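Local structure of cerato-platanin-like protein (Moniliophthora perniciosa, 3SUM) at residues F50-W64 and V75-G89. The protein is of unknown function but belongs to the cerato-platanins, small secreted fungal proteins with a double-psi beta-barrel fold that are often associated with host interaction and carbohydrate binding. Sequence-based numbering, arbitrary orientation.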
loop_
_atom_site.group_PDB
_atom_site.type_symbol
_atom_site.label_atom_id
_atom_site.label_comp_id
_atom_site.label_asym_id
_atom_site.label_seq_id
_atom_site.Cartn_x
_atom_site.Cartn_y
_atom_site.Cartn_z
ATOM N N PHE A 50 2.834 -1.421 0.555
ATOM C CA PHE A 50 2.648 -0.468 -0.516
ATOM C C PHE A 50 1.750 -1.050 -1.584
ATOM O O PHE A 50 1.800 -2.209 -1.861
ATOM C CB PHE A 50 4.001 -0.177 -1.167
ATOM C CG PHE A 50 4.879 0.744 -0.380
ATOM C CD1 PHE A 50 4.375 1.457 0.697
ATOM C CD2 PHE A 50 6.217 0.881 -0.717
ATOM C CE1 PHE A 50 5.219 2.333 1.431
ATOM C CE2 PHE A 50 7.073 1.752 -0.018
ATOM C CZ PHE A 50 6.550 2.497 1.046
ATOM N N VAL A 51 0.966 -0.174 -2.245
ATOM C CA VAL A 51 0.100 -0.636 -3.258
ATOM C C VAL A 51 0.097 0.363 -4.405
ATOM O O VAL A 51 0.395 1.536 -4.234
ATOM C CB VAL A 51 -1.402 -0.760 -2.799
ATOM C CG1 VAL A 51 -1.613 -1.914 -1.749
ATOM C CG2 VAL A 51 -1.893 0.571 -2.209
ATOM N N ALA A 52 -0.174 -0.164 -5.583
ATOM C CA ALA A 52 -0.624 0.705 -6.690
ATOM C C ALA A 52 -2.101 0.756 -6.605
ATOM O O ALA A 52 -2.728 -0.216 -6.262
ATOM C CB ALA A 52 -0.205 0.071 -8.041
ATOM N N ALA A 53 -2.710 1.868 -7.001
ATOM C CA ALA A 53 -4.147 1.968 -6.930
ATOM C C ALA A 53 -4.534 3.031 -7.932
ATOM O O ALA A 53 -3.655 3.788 -8.445
ATOM C CB ALA A 53 -4.573 2.352 -5.507
ATOM N N PRO A 54 -5.826 3.092 -8.259
ATOM C CA PRO A 54 -6.172 3.938 -9.372
ATOM C C PRO A 54 -6.145 5.383 -8.959
ATOM O O PRO A 54 -6.565 5.719 -7.859
ATOM C CB PRO A 54 -7.649 3.571 -9.666
ATOM C CG PRO A 54 -7.907 2.362 -8.955
ATOM C CD PRO A 54 -6.927 2.212 -7.833
ATOM N N GLU A 55 -5.802 6.238 -9.910
ATOM C CA GLU A 55 -5.892 7.649 -9.733
ATOM C C GLU A 55 -7.420 7.987 -9.523
ATOM O O GLU A 55 -8.266 7.295 -9.998
ATOM C CB GLU A 55 -5.403 8.336 -11.029
ATOM C CG GLU A 55 -5.442 9.862 -11.061
ATOM C CD GLU A 55 -4.891 10.440 -12.426
ATOM O OE1 GLU A 55 -5.320 11.548 -12.851
ATOM O OE2 GLU A 55 -4.067 9.768 -13.064
ATOM N N ALA A 56 -7.694 9.100 -8.863
ATOM C CA ALA A 56 -9.054 9.645 -8.683
ATOM C C ALA A 56 -9.663 8.923 -7.557
ATOM O O ALA A 56 -10.090 9.560 -6.629
ATOM C CB ALA A 56 -9.967 9.603 -9.966
ATOM N N GLN A 57 -9.641 7.605 -7.587
ATOM C CA GLN A 57 -10.147 6.863 -6.411
ATOM C C GLN A 57 -9.214 6.926 -5.214
ATOM O O GLN A 57 -9.687 6.796 -4.068
ATOM C CB GLN A 57 -10.334 5.386 -6.700
ATOM C CG GLN A 57 -11.317 4.988 -7.645
ATOM C CD GLN A 57 -11.585 3.481 -7.496
ATOM O OE1 GLN A 57 -11.019 2.721 -8.245
ATOM N NE2 GLN A 57 -12.484 3.079 -6.584
ATOM N N THR A 58 -7.923 7.102 -5.473
ATOM C CA THR A 58 -6.902 7.158 -4.388
ATOM C C THR A 58 -5.894 8.241 -4.758
ATOM O O THR A 58 -5.579 8.427 -5.953
ATOM C CB THR A 58 -6.108 5.828 -4.242
ATOM O OG1 THR A 58 -5.312 5.621 -5.432
ATOM C CG2 THR A 58 -7.122 4.658 -4.133
ATOM N N GLU A 59 -5.368 8.919 -3.728
ATOM C CA GLU A 59 -4.376 9.944 -3.920
ATOM C C GLU A 59 -3.025 9.345 -3.662
ATOM O O GLU A 59 -2.899 8.356 -2.893
ATOM C CB GLU A 59 -4.603 11.125 -2.975
ATOM C CG GLU A 59 -5.882 11.907 -3.320
ATOM C CD GLU A 59 -5.858 12.469 -4.796
ATOM O OE1 GLU A 59 -4.868 13.170 -5.158
ATOM O OE2 GLU A 59 -6.800 12.152 -5.598
ATOM N N CYS A 60 -2.043 9.860 -4.403
ATOM C CA CYS A 60 -0.673 9.429 -4.237
ATOM C C CYS A 60 -0.291 9.627 -2.790
ATOM O O CYS A 60 -0.498 10.681 -2.234
ATOM C CB CYS A 60 0.267 10.217 -5.135
ATOM S SG CYS A 60 0.241 9.419 -6.777
ATOM N N GLY A 61 0.296 8.609 -2.194
ATOM C CA GLY A 61 0.721 8.744 -0.800
ATOM C C GLY A 61 -0.384 8.548 0.202
ATOM O O GLY A 61 -0.093 8.534 1.413
ATOM N N SER A 62 -1.621 8.276 -0.225
ATOM C CA SER A 62 -2.670 8.141 0.801
ATOM C C SER A 62 -2.527 6.811 1.512
ATOM O O SER A 62 -1.894 5.886 1.015
ATOM C CB SER A 62 -4.092 8.249 0.250
ATOM O OG SER A 62 -4.259 7.390 -0.869
ATOM N N CYS A 63 -3.227 6.718 2.617
ATOM C CA CYS A 63 -3.108 5.518 3.493
ATOM C C CYS A 63 -4.433 4.872 3.499
ATOM O O CYS A 63 -5.437 5.552 3.751
ATOM C CB CYS A 63 -2.777 6.018 4.851
ATOM S SG CYS A 63 -2.478 4.618 5.985
ATOM N N TRP A 64 -4.490 3.552 3.271
ATOM C CA TRP A 64 -5.772 2.859 3.154
ATOM C C TRP A 64 -5.783 1.647 4.052
ATOM O O TRP A 64 -4.804 0.953 4.156
ATOM C CB TRP A 64 -6.017 2.375 1.720
ATOM C CG TRP A 64 -6.410 3.526 0.876
ATOM C CD1 TRP A 64 -5.631 4.542 0.536
ATOM C CD2 TRP A 64 -7.695 3.762 0.298
ATOM N NE1 TRP A 64 -6.338 5.436 -0.207
ATOM C CE2 TRP A 64 -7.623 4.989 -0.350
ATOM C CE3 TRP A 64 -8.901 3.026 0.263
ATOM C CZ2 TRP A 64 -8.710 5.556 -1.069
ATOM C CZ3 TRP A 64 -10.021 3.599 -0.448
ATOM C CH2 TRP A 64 -9.897 4.844 -1.117
ATOM N N VAL A 75 -2.030 0.406 4.133
ATOM C CA VAL A 75 -1.156 0.440 2.987
ATOM C C VAL A 75 -1.006 1.856 2.438
ATOM O O VAL A 75 -1.913 2.619 2.549
ATOM C CB VAL A 75 -1.656 -0.517 1.870
ATOM C CG1 VAL A 75 -1.833 -1.961 2.407
ATOM C CG2 VAL A 75 -3.022 -0.101 1.290
ATOM N N THR A 76 0.184 2.174 1.846
ATOM C CA THR A 76 0.386 3.445 1.275
ATOM C C THR A 76 0.236 3.283 -0.210
ATOM O O THR A 76 0.811 2.375 -0.806
ATOM C CB THR A 76 1.791 3.918 1.619
ATOM O OG1 THR A 76 1.887 3.914 3.044
ATOM C CG2 THR A 76 2.017 5.397 1.155
ATOM N N VAL A 77 -0.498 4.213 -0.847
ATOM C CA VAL A 77 -0.544 4.190 -2.263
ATOM C C VAL A 77 0.736 4.825 -2.828
ATOM O O VAL A 77 1.016 5.989 -2.556
ATOM C CB VAL A 77 -1.820 5.008 -2.748
ATOM C CG1 VAL A 77 -1.820 5.152 -4.340
ATOM C CG2 VAL A 77 -3.140 4.278 -2.296
ATOM N N VAL A 78 1.484 4.082 -3.658
ATOM C CA VAL A 78 2.773 4.525 -4.119
ATOM C C VAL A 78 2.869 4.475 -5.643
ATOM O O VAL A 78 3.871 4.897 -6.222
ATOM C CB VAL A 78 3.922 3.669 -3.545
ATOM C CG1 VAL A 78 3.938 3.710 -1.933
ATOM C CG2 VAL A 78 3.908 2.191 -4.123
ATOM N N ASP A 79 1.810 3.996 -6.293
ATOM C CA ASP A 79 1.890 3.889 -7.769
ATOM C C ASP A 79 0.458 3.801 -8.295
ATOM O O ASP A 79 -0.501 3.824 -7.498
ATOM C CB ASP A 79 2.686 2.597 -8.047
ATOM C CG ASP A 79 3.162 2.472 -9.499
ATOM O OD1 ASP A 79 3.017 3.424 -10.306
ATOM O OD2 ASP A 79 3.656 1.374 -9.782
ATOM N N ARG A 80 0.271 3.660 -9.592
ATOM C CA ARG A 80 -1.072 3.700 -10.145
ATOM C C ARG A 80 -1.285 2.407 -10.894
ATOM O O ARG A 80 -0.335 1.871 -11.448
ATOM C CB ARG A 80 -1.269 4.883 -11.179
ATOM C CG ARG A 80 -2.053 6.130 -10.597
ATOM C CD ARG A 80 -1.360 6.518 -9.241
ATOM N NE ARG A 80 -1.896 7.783 -8.731
ATOM C CZ ARG A 80 -2.873 7.837 -7.852
ATOM N NH1 ARG A 80 -3.405 6.719 -7.421
ATOM N NH2 ARG A 80 -3.299 9.007 -7.417
ATOM N N VAL A 81 -2.501 1.872 -10.867
ATOM C CA VAL A 81 -2.921 0.898 -11.876
ATOM C C VAL A 81 -4.129 1.600 -12.473
ATOM O O VAL A 81 -4.719 2.462 -11.822
ATOM C CB VAL A 81 -3.335 -0.425 -11.266
ATOM C CG1 VAL A 81 -2.089 -1.176 -10.862
ATOM C CG2 VAL A 81 -4.260 -0.223 -10.045
ATOM N N GLU A 82 -4.530 1.311 -13.677
ATOM C CA GLU A 82 -5.716 2.088 -14.113
ATOM C C GLU A 82 -6.975 1.257 -14.265
ATOM O O GLU A 82 -7.741 1.425 -15.228
ATOM C CB GLU A 82 -5.403 2.852 -15.382
ATOM C CG GLU A 82 -4.240 3.869 -15.287
ATOM C CD GLU A 82 -2.892 3.165 -15.213
ATOM O OE1 GLU A 82 -2.778 2.024 -15.749
ATOM O OE2 GLU A 82 -1.960 3.760 -14.648
ATOM N N GLU A 83 -7.173 0.344 -13.323
ATOM C CA GLU A 83 -8.310 -0.509 -13.290
ATOM C C GLU A 83 -9.089 -0.089 -12.075
ATOM O O GLU A 83 -8.539 -0.029 -10.968
ATOM C CB GLU A 83 -7.840 -1.945 -13.182
ATOM C CG GLU A 83 -8.168 -2.817 -14.437
ATOM C CD GLU A 83 -7.420 -2.507 -15.739
ATOM O OE1 GLU A 83 -6.176 -2.617 -15.833
ATOM O OE2 GLU A 83 -8.102 -2.196 -16.728
ATOM N N ALA A 84 -10.371 0.196 -12.230
ATOM C CA ALA A 84 -11.109 0.691 -11.068
ATOM C C ALA A 84 -11.097 -0.350 -9.981
ATOM O O ALA A 84 -11.158 -1.549 -10.276
ATOM C CB ALA A 84 -12.596 1.062 -11.426
ATOM N N ASN A 85 -11.062 0.106 -8.730
ATOM C CA ASN A 85 -11.248 -0.795 -7.620
ATOM C C ASN A 85 -10.179 -1.860 -7.514
ATOM O O ASN A 85 -10.417 -2.904 -6.900
ATOM C CB ASN A 85 -12.624 -1.453 -7.729
ATOM C CG ASN A 85 -13.750 -0.410 -7.729
ATOM O OD1 ASN A 85 -13.711 0.546 -6.967
ATOM N ND2 ASN A 85 -14.742 -0.625 -8.544
ATOM N N LEU A 86 -8.998 -1.574 -8.020
ATOM C CA LEU A 86 -7.934 -2.555 -7.956
ATOM C C LEU A 86 -6.746 -2.009 -7.120
ATOM O O LEU A 86 -6.259 -0.924 -7.376
ATOM C CB LEU A 86 -7.418 -2.895 -9.357
ATOM C CG LEU A 86 -6.175 -3.827 -9.363
ATOM C CD1 LEU A 86 -6.394 -5.238 -8.707
ATOM C CD2 LEU A 86 -5.645 -4.064 -10.822
ATOM N N PHE A 87 -6.308 -2.765 -6.105
ATOM C CA PHE A 87 -5.014 -2.529 -5.509
ATOM C C PHE A 87 -4.044 -3.594 -6.000
ATOM O O PHE A 87 -4.427 -4.772 -6.170
ATOM C CB PHE A 87 -5.112 -2.707 -3.995
ATOM C CG PHE A 87 -5.845 -1.626 -3.317
ATOM C CD1 PHE A 87 -5.268 -0.367 -3.161
ATOM C CD2 PHE A 87 -7.116 -1.860 -2.826
ATOM C CE1 PHE A 87 -5.955 0.642 -2.524
ATOM C CE2 PHE A 87 -7.812 -0.869 -2.177
ATOM C CZ PHE A 87 -7.261 0.375 -2.036
ATOM N N VAL A 88 -2.786 -3.202 -6.190
ATOM C CA VAL A 88 -1.767 -4.195 -6.435
ATOM C C VAL A 88 -0.763 -4.006 -5.327
ATOM O O VAL A 88 -0.125 -2.971 -5.254
ATOM C CB VAL A 88 -1.093 -4.079 -7.792
ATOM C CG1 VAL A 88 0.004 -5.238 -7.900
ATOM C CG2 VAL A 88 -2.174 -4.272 -8.905
ATOM N N GLY A 89 -0.546 -5.023 -4.504
ATOM C CA GLY A 89 0.295 -4.753 -3.360
ATOM C C GLY A 89 1.545 -5.630 -3.386
ATOM O O GLY A 89 1.678 -6.581 -4.151
HETATM O O HOH W 1 -5.564 5.451 -12.580
#
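Arg80 reaches back under the loop 53-60 and grips Thr58 end-on: NH2 donates to Thr58 O at 2.8 Å, while NH1 meets Thr58 OG1 at 3.0 Å, both acceptors near the guanidinium plane. NH1 also bonds Ala53 O, from above that carbonyl's plane. The bend at chi2 (51°) turns the arginine chain back toward this loop, with Glu55 CA over one guanidinium face and Cys60 CA over the other; Cys60 SG lies 3.3 Å from Arg80 NE and is disulfide-bonded to Cys23. With an alanine in its place, Thr58 O and Ala53 O would probably lose the guanidinium that ties them together, and a gap is likely to open beside the Cys60 sulfur. Farther along, Gln57 and Asn85 set their amides nearly perpendicular (81°): OE1 takes Asn85 N on an in-plane lone pair at 2.7 Å, and NE2 gives to Asn85 OD1.

Inside, Val51 CG2 packs against Val75 CG2 and Phe87 CD1, the latter at 3.6 Å. Phe87 turns its edge to the face of Trp64 in an offset edge-to-face pair, planes 61° apart, and Ser62 OG fixes the indole by accepting from NE1 in the ring plane. On the face of the sheet that carries Phe50 and Thr76, Val78 CG1 sits over the Phe50 ring, a CH-pi contact 3.6 Å from its centroid.

Behind these side chains, strand 50-52 lies between strand 75-79, parallel to it, and the antiparallel strand 86-89, while 63-64 pairs antiparallel with 75-76. Helix 91-97 brings Leu93 onto Val51 and Val75. This interleaved mixed sheet belongs to the double-psi beta barrel of the cerato-platanins.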